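Local atomic coordinates of laminin subunit ALPHA-1 (Mus musculus, PDB entry 2JD4), a protein that probably helps anchor laminin-111 of basement membranes to the cell surface through its C-terminal LG4-5 domain pair, which binds metal ions. Residues Val47-Arg52 against Leu59-Ala64; Arg142-Gly147 against Gly170-Asn175. The protein carries 4 engineered substitutions. All coordinates share one frame; numbering follows the deposited sequence.

Interaction 1: residues Val47-Arg52 against Leu59-Ala64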
loop_
_atom_site.group_PDB
_atom_site.type_symbol
_atom_site.label_atom_id
_atom_site.label_comp_id
_atom_site.label_asym_id
_atom_site.label_seq_id
_atom_site.Cartn_x
_atom_site.Cartn_y
_atom_site.Cartn_z
ATOM N N VAL A 47 -15.611 -14.162 -15.493
ATOM C CA VAL A 47 -14.244 -14.132 -15.001
ATOM C C VAL A 47 -14.164 -14.788 -13.629
ATOM O O VAL A 47 -14.983 -14.520 -12.743
ATOM C CB VAL A 47 -13.723 -12.684 -14.887
ATOM C CG1 VAL A 47 -12.274 -12.684 -14.405
ATOM C CG2 VAL A 47 -13.833 -11.978 -16.237
ATOM N N GLN A 48 -13.183 -15.663 -13.460
ATOM C CA GLN A 48 -12.986 -16.333 -12.187
ATOM C C GLN A 48 -11.518 -16.171 -11.813
ATOM O O GLN A 48 -10.633 -16.375 -12.645
ATOM C CB GLN A 48 -13.345 -17.817 -12.299
ATOM C CG GLN A 48 -13.441 -18.528 -10.966
ATOM C CD GLN A 48 -13.848 -19.984 -11.117
ATOM O OE1 GLN A 48 -14.804 -20.301 -11.829
ATOM N NE2 GLN A 48 -13.128 -20.877 -10.442
ATOM N N LEU A 49 -11.265 -15.797 -10.562
ATOM C CA LEU A 49 -9.898 -15.594 -10.087
ATOM C C LEU A 49 -9.835 -15.793 -8.580
ATOM O O LEU A 49 -10.860 -15.889 -7.926
ATOM C CB LEU A 49 -9.421 -14.184 -10.458
ATOM C CG LEU A 49 -10.230 -12.978 -9.967
ATOM C CD1 LEU A 49 -9.810 -12.620 -8.544
ATOM C CD2 LEU A 49 -9.999 -11.797 -10.891
ATOM N N SER A 50 -8.626 -15.883 -8.035
ATOM C CA SER A 50 -8.451 -16.045 -6.592
ATOM C C SER A 50 -7.676 -14.820 -6.121
ATOM O O SER A 50 -6.751 -14.371 -6.796
ATOM C CB SER A 50 -7.677 -17.330 -6.271
ATOM O OG SER A 50 -6.383 -17.308 -6.853
ATOM N N ILE A 51 -8.055 -14.278 -4.969
ATOM C CA ILE A 51 -7.402 -13.086 -4.464
ATOM C C ILE A 51 -7.169 -13.131 -2.959
ATOM O O ILE A 51 -7.914 -13.769 -2.219
ATOM C CB ILE A 51 -8.239 -11.840 -4.840
ATOM C CG1 ILE A 51 -7.472 -10.555 -4.519
ATOM C CG2 ILE A 51 -9.574 -11.883 -4.111
ATOM C CD1 ILE A 51 -8.082 -9.317 -5.163
ATOM N N ARG A 52 -6.108 -12.461 -2.524
ATOM C CA ARG A 52 -5.735 -12.390 -1.114
ATOM C C ARG A 52 -5.267 -10.957 -0.858
ATOM O O ARG A 52 -4.343 -10.480 -1.522
ATOM C CB ARG A 52 -4.601 -13.367 -0.821
ATOM C CG ARG A 52 -4.110 -13.310 0.601
ATOM C CD ARG A 52 -2.609 -13.141 0.605
ATOM N NE ARG A 52 -1.927 -14.400 0.804
ATOM C CZ ARG A 52 -0.620 -14.569 0.662
ATOM N NH1 ARG A 52 0.157 -13.552 0.307
ATOM N NH2 ARG A 52 -0.095 -15.761 0.886
ATOM N N LEU A 59 -8.229 -1.383 -8.175
ATOM C CA LEU A 59 -8.783 -1.950 -9.407
ATOM C C LEU A 59 -8.218 -3.360 -9.603
ATOM O O LEU A 59 -7.006 -3.552 -9.559
ATOM C CB LEU A 59 -8.431 -1.053 -10.607
ATOM C CG LEU A 59 -8.981 -1.462 -11.982
ATOM C CD1 LEU A 59 -9.151 -0.235 -12.872
ATOM C CD2 LEU A 59 -8.045 -2.474 -12.633
ATOM N N ILE A 60 -9.096 -4.340 -9.815
ATOM C CA ILE A 60 -8.671 -5.729 -9.985
ATOM C C ILE A 60 -8.524 -6.118 -11.464
ATOM O O ILE A 60 -7.535 -6.758 -11.838
ATOM C CB ILE A 60 -9.636 -6.673 -9.246
ATOM C CG1 ILE A 60 -9.670 -6.293 -7.757
ATOM C CG2 ILE A 60 -9.196 -8.124 -9.441
ATOM C CD1 ILE A 60 -10.786 -6.956 -6.936
ATOM N N TYR A 61 -9.502 -5.756 -12.301
ATOM C CA TYR A 61 -9.387 -5.995 -13.747
ATOM C C TYR A 61 -10.214 -4.989 -14.536
ATOM O O TYR A 61 -11.200 -4.439 -14.026
ATOM C CB TYR A 61 -9.759 -7.440 -14.142
ATOM C CG TYR A 61 -11.231 -7.779 -14.270
ATOM C CD1 TYR A 61 -12.014 -7.240 -15.294
ATOM C CD2 TYR A 61 -11.827 -8.690 -13.402
ATOM C CE1 TYR A 61 -13.348 -7.607 -15.446
ATOM C CE2 TYR A 61 -13.162 -9.060 -13.545
ATOM C CZ TYR A 61 -13.914 -8.514 -14.573
ATOM O OH TYR A 61 -15.232 -8.883 -14.722
ATOM N N TYR A 62 -9.802 -4.756 -15.780
ATOM C CA TYR A 62 -10.468 -3.806 -16.659
ATOM C C TYR A 62 -10.318 -4.187 -18.136
ATOM O O TYR A 62 -9.253 -4.638 -18.566
ATOM C CB TYR A 62 -9.866 -2.418 -16.416
ATOM C CG TYR A 62 -10.307 -1.317 -17.353
ATOM C CD1 TYR A 62 -11.522 -0.652 -17.167
ATOM C CD2 TYR A 62 -9.487 -0.908 -18.401
ATOM C CE1 TYR A 62 -11.899 0.392 -18.002
ATOM C CE2 TYR A 62 -9.857 0.135 -19.245
ATOM C CZ TYR A 62 -11.061 0.780 -19.040
ATOM O OH TYR A 62 -11.422 1.814 -19.869
ATOM N N VAL A 63 -11.399 -4.018 -18.894
ATOM C CA VAL A 63 -11.414 -4.266 -20.338
ATOM C C VAL A 63 -12.269 -3.150 -20.923
ATOM O O VAL A 63 -13.239 -2.715 -20.298
ATOM C CB VAL A 63 -12.038 -5.635 -20.721
ATOM C CG1 VAL A 63 -11.121 -6.765 -20.292
ATOM C CG2 VAL A 63 -13.415 -5.785 -20.098
ATOM N N ALA A 64 -11.911 -2.666 -22.107
ATOM C CA ALA A 64 -12.677 -1.578 -22.697
ATOM C C ALA A 64 -12.441 -1.387 -24.178
ATOM O O ALA A 64 -11.426 -1.821 -24.737
ATOM C CB ALA A 64 -12.370 -0.278 -21.967
#
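Y61 holds its ring close to V47 by turning CG to lie between its own backbone N and carbonyl carbon (chi1 81°). V47 places CG1 anti to its N and CG2 beside it (chi1 -178°), and both methyls meet the ring. CG1 of V47 lies 3.8 Å from CE2 of Y61, coming in obliquely. CG2 of V47 sits at the phenol end, 3.7 Å from OH of Y61. That hydroxyl hydrogen-bonds OG1 of T110 in strand 106-113, so its polar atom is satisfied inside the core.

L49 meets the same ring near its CD2 corner. Its own CD2 lies at the ring edge, near the ring plane, 4.4 Å from CD2 of Y61. The same methyl is 4.0 Å from CG2 of I60. The other branch of I60 meets I51 tip to tip, CD1 of I60 to CD1 of I51 at 4.0 Å.

I60 and Y61 are neighbours in sequence, yet both point into this layer and both touch L74. They form a classic beta bulge in strand 58-64. The axes of the two segments come within 10.3 Å and run roughly antiparallel (158°), in different sheets. This is the apolar core of a laminin G beta sandwich.

Interaction 2: residues Arg142-Gly147 against Gly170-Asn175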
loop_
_atom_site.group_PDB
_atom_site.type_symbol
_atom_site.label_atom_id
_atom_site.label_comp_id
_atom_site.label_asym_id
_atom_site.label_seq_id
_atom_site.Cartn_x
_atom_site.Cartn_y
_atom_site.Cartn_z
ATOM N N ARG A 142 -9.152 -6.632 -27.469
ATOM C CA ARG A 142 -8.709 -7.978 -27.106
ATOM C C ARG A 142 -7.587 -7.957 -26.059
ATOM O O ARG A 142 -6.559 -8.617 -26.238
ATOM C CB ARG A 142 -8.201 -8.709 -28.356
ATOM C CG ARG A 142 -9.169 -8.773 -29.531
ATOM C CD ARG A 142 -9.921 -10.095 -29.568
ATOM N NE ARG A 142 -10.938 -10.177 -28.527
ATOM C CZ ARG A 142 -11.484 -11.313 -28.102
ATOM N NH1 ARG A 142 -11.108 -12.473 -28.626
ATOM N NH2 ARG A 142 -12.412 -11.285 -27.155
ATOM N N LYS A 143 -7.780 -7.211 -24.975
ATOM C CA LYS A 143 -6.765 -7.116 -23.926
ATOM C C LYS A 143 -7.399 -6.900 -22.560
ATOM O O LYS A 143 -8.336 -6.119 -22.422
ATOM C CB LYS A 143 -5.810 -5.950 -24.204
ATOM C CG LYS A 143 -5.030 -6.058 -25.500
ATOM C CD LYS A 143 -4.210 -4.798 -25.764
ATOM C CE LYS A 143 -3.471 -4.896 -27.100
ATOM N NZ LYS A 143 -2.701 -3.659 -27.427
ATOM N N LEU A 144 -6.882 -7.586 -21.547
ATOM C CA LEU A 144 -7.409 -7.426 -20.201
ATOM C C LEU A 144 -6.310 -6.901 -19.291
ATOM O O LEU A 144 -5.207 -7.438 -19.273
ATOM C CB LEU A 144 -7.955 -8.758 -19.667
ATOM C CG LEU A 144 -8.481 -8.774 -18.221
ATOM C CD1 LEU A 144 -9.689 -9.695 -18.091
ATOM C CD2 LEU A 144 -7.374 -9.220 -17.290
ATOM N N TYR A 145 -6.610 -5.832 -18.559
ATOM C CA TYR A 145 -5.646 -5.249 -17.630
ATOM C C TYR A 145 -5.912 -5.855 -16.259
ATOM O O TYR A 145 -7.020 -5.734 -15.730
ATOM C CB TYR A 145 -5.807 -3.729 -17.570
ATOM C CG TYR A 145 -5.534 -3.051 -18.889
ATOM C CD1 TYR A 145 -6.513 -2.995 -19.883
ATOM C CD2 TYR A 145 -4.286 -2.488 -19.156
ATOM C CE1 TYR A 145 -6.255 -2.390 -21.107
ATOM C CE2 TYR A 145 -4.019 -1.884 -20.379
ATOM C CZ TYR A 145 -5.006 -1.837 -21.349
ATOM O OH TYR A 145 -4.742 -1.226 -22.555
ATOM N N LEU A 146 -4.897 -6.509 -15.695
ATOM C CA LEU A 146 -5.017 -7.166 -14.397
ATOM C C LEU A 146 -4.233 -6.480 -13.269
ATOM O O LEU A 146 -3.042 -6.173 -13.407
ATOM C CB LEU A 146 -4.556 -8.631 -14.512
ATOM C CG LEU A 146 -4.723 -9.507 -13.256
ATOM C CD1 LEU A 146 -6.227 -9.720 -12.976
ATOM C CD2 LEU A 146 -4.024 -10.860 -13.464
ATOM N N GLY A 147 -4.922 -6.242 -12.155
ATOM C CA GLY A 147 -4.304 -5.632 -10.991
ATOM C C GLY A 147 -4.071 -4.134 -10.998
ATOM O O GLY A 147 -3.721 -3.565 -9.966
ATOM N N GLY A 170 -3.882 -15.049 -8.011
ATOM C CA GLY A 170 -3.439 -16.307 -8.571
ATOM C C GLY A 170 -3.858 -16.419 -10.023
ATOM O O GLY A 170 -3.774 -15.453 -10.785
ATOM N N GLU A 171 -4.336 -17.598 -10.401
ATOM C CA GLU A 171 -4.761 -17.839 -11.770
ATOM C C GLU A 171 -6.096 -17.146 -12.065
ATOM O O GLU A 171 -6.892 -16.898 -11.163
ATOM C CB GLU A 171 -4.897 -19.350 -12.014
ATOM C CG GLU A 171 -3.623 -20.169 -11.764
ATOM C CD GLU A 171 -2.426 -19.673 -12.554
ATOM O OE1 GLU A 171 -2.617 -19.176 -13.685
ATOM O OE2 GLU A 171 -1.286 -19.789 -12.052
ATOM N N ILE A 172 -6.329 -16.837 -13.334
ATOM C CA ILE A 172 -7.569 -16.191 -13.749
ATOM C C ILE A 172 -8.101 -16.829 -15.030
ATOM O O ILE A 172 -7.340 -17.153 -15.949
ATOM C CB ILE A 172 -7.364 -14.664 -13.955
ATOM C CG1 ILE A 172 -8.641 -14.031 -14.518
ATOM C CG2 ILE A 172 -6.166 -14.414 -14.857
ATOM C CD1 ILE A 172 -8.560 -12.511 -14.699
ATOM N N MET A 173 -9.415 -17.029 -15.069
ATOM C CA MET A 173 -10.077 -17.633 -16.214
ATOM C C MET A 173 -11.112 -16.687 -16.811
ATOM O O MET A 173 -11.786 -15.958 -16.085
ATOM C CB MET A 173 -10.811 -18.900 -15.790
ATOM C CG MET A 173 -9.948 -20.001 -15.235
ATOM S SD MET A 173 -11.021 -21.336 -14.674
ATOM C CE MET A 173 -12.073 -21.546 -16.115
ATOM N N VAL A 174 -11.234 -16.711 -18.133
ATOM C CA VAL A 174 -12.215 -15.891 -18.835
ATOM C C VAL A 174 -12.994 -16.856 -19.734
ATOM O O VAL A 174 -12.401 -17.548 -20.561
ATOM C CB VAL A 174 -11.545 -14.804 -19.696
ATOM C CG1 VAL A 174 -12.597 -14.076 -20.517
ATOM C CG2 VAL A 174 -10.815 -13.802 -18.806
ATOM N N ASN A 175 -14.313 -16.921 -19.549
ATOM C CA ASN A 175 -15.155 -17.826 -20.331
ATOM C C ASN A 175 -14.591 -19.254 -20.415
ATOM O O ASN A 175 -14.480 -19.836 -21.502
ATOM C CB ASN A 175 -15.385 -17.255 -21.743
ATOM C CG ASN A 175 -16.245 -15.998 -21.727
ATOM O OD1 ASN A 175 -16.500 -15.427 -20.664
ATOM N ND2 ASN A 175 -16.690 -15.554 -22.907
#
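I172 and V174 meet L144 and L146 between the two sheets of the laminin G beta sandwich. The axes of the two short strands come within 11.2 Å and run at 149°, so the segments are roughly antiparallel. The contact is apolar and made by branch ends.

Segment 170-175 starts at G170, whose carbonyl O accepts a hydrogen bond from NZ of K181. I172 turns inward and is the residue most buried by the facing segment. Its CG1 is anti to the backbone N (chi1 175°) and the chain continues extended (chi2 177°), which carries CD1 across to both leucines. CD1 of I172 is 4.4 Å from CD2 of L144. On its own sheet I172 also touches V47 and L49 of strand 44-53.

M173, between two inward residues, ties the strand to Q48 of strand 44-53 by its backbone. V174 turns inward again and brings CG2 to 4.3 Å from CD1 of L144. L144 thus spans two residues of the facing strand, one with each methyl. N175 leaves the strand, and its side-chain amide hydrogen-bonds the backbone, OD1 to N of Q46 and ND2 to O of R44.

The side chains of L146 and I172 run alongside each other, pointing opposite ways, and their CD1 atoms end 4.0 Å apart.

Overall arrangement
Interactions 1 and 2 are neighbouring parts of one sandwich core, in the first of the two laminin G domains. Their centres are about 6 Å apart. Each joins the same two sheets. Strands 44-53 and 167-174 are neighbours in one sheet, and strands 58-64 and 143-146 are neighbours in the other. Backbone bonds probably tie them within each layer: O of Q48 to N of M173 at 2.8 Å, and O of I60 to N of G147 at 2.7 Å. Both strands of interaction 1 precede both strands of interaction 2 in the chain. Strands distant in sequence therefore share one mainly apolar interior between the domain's two sheets.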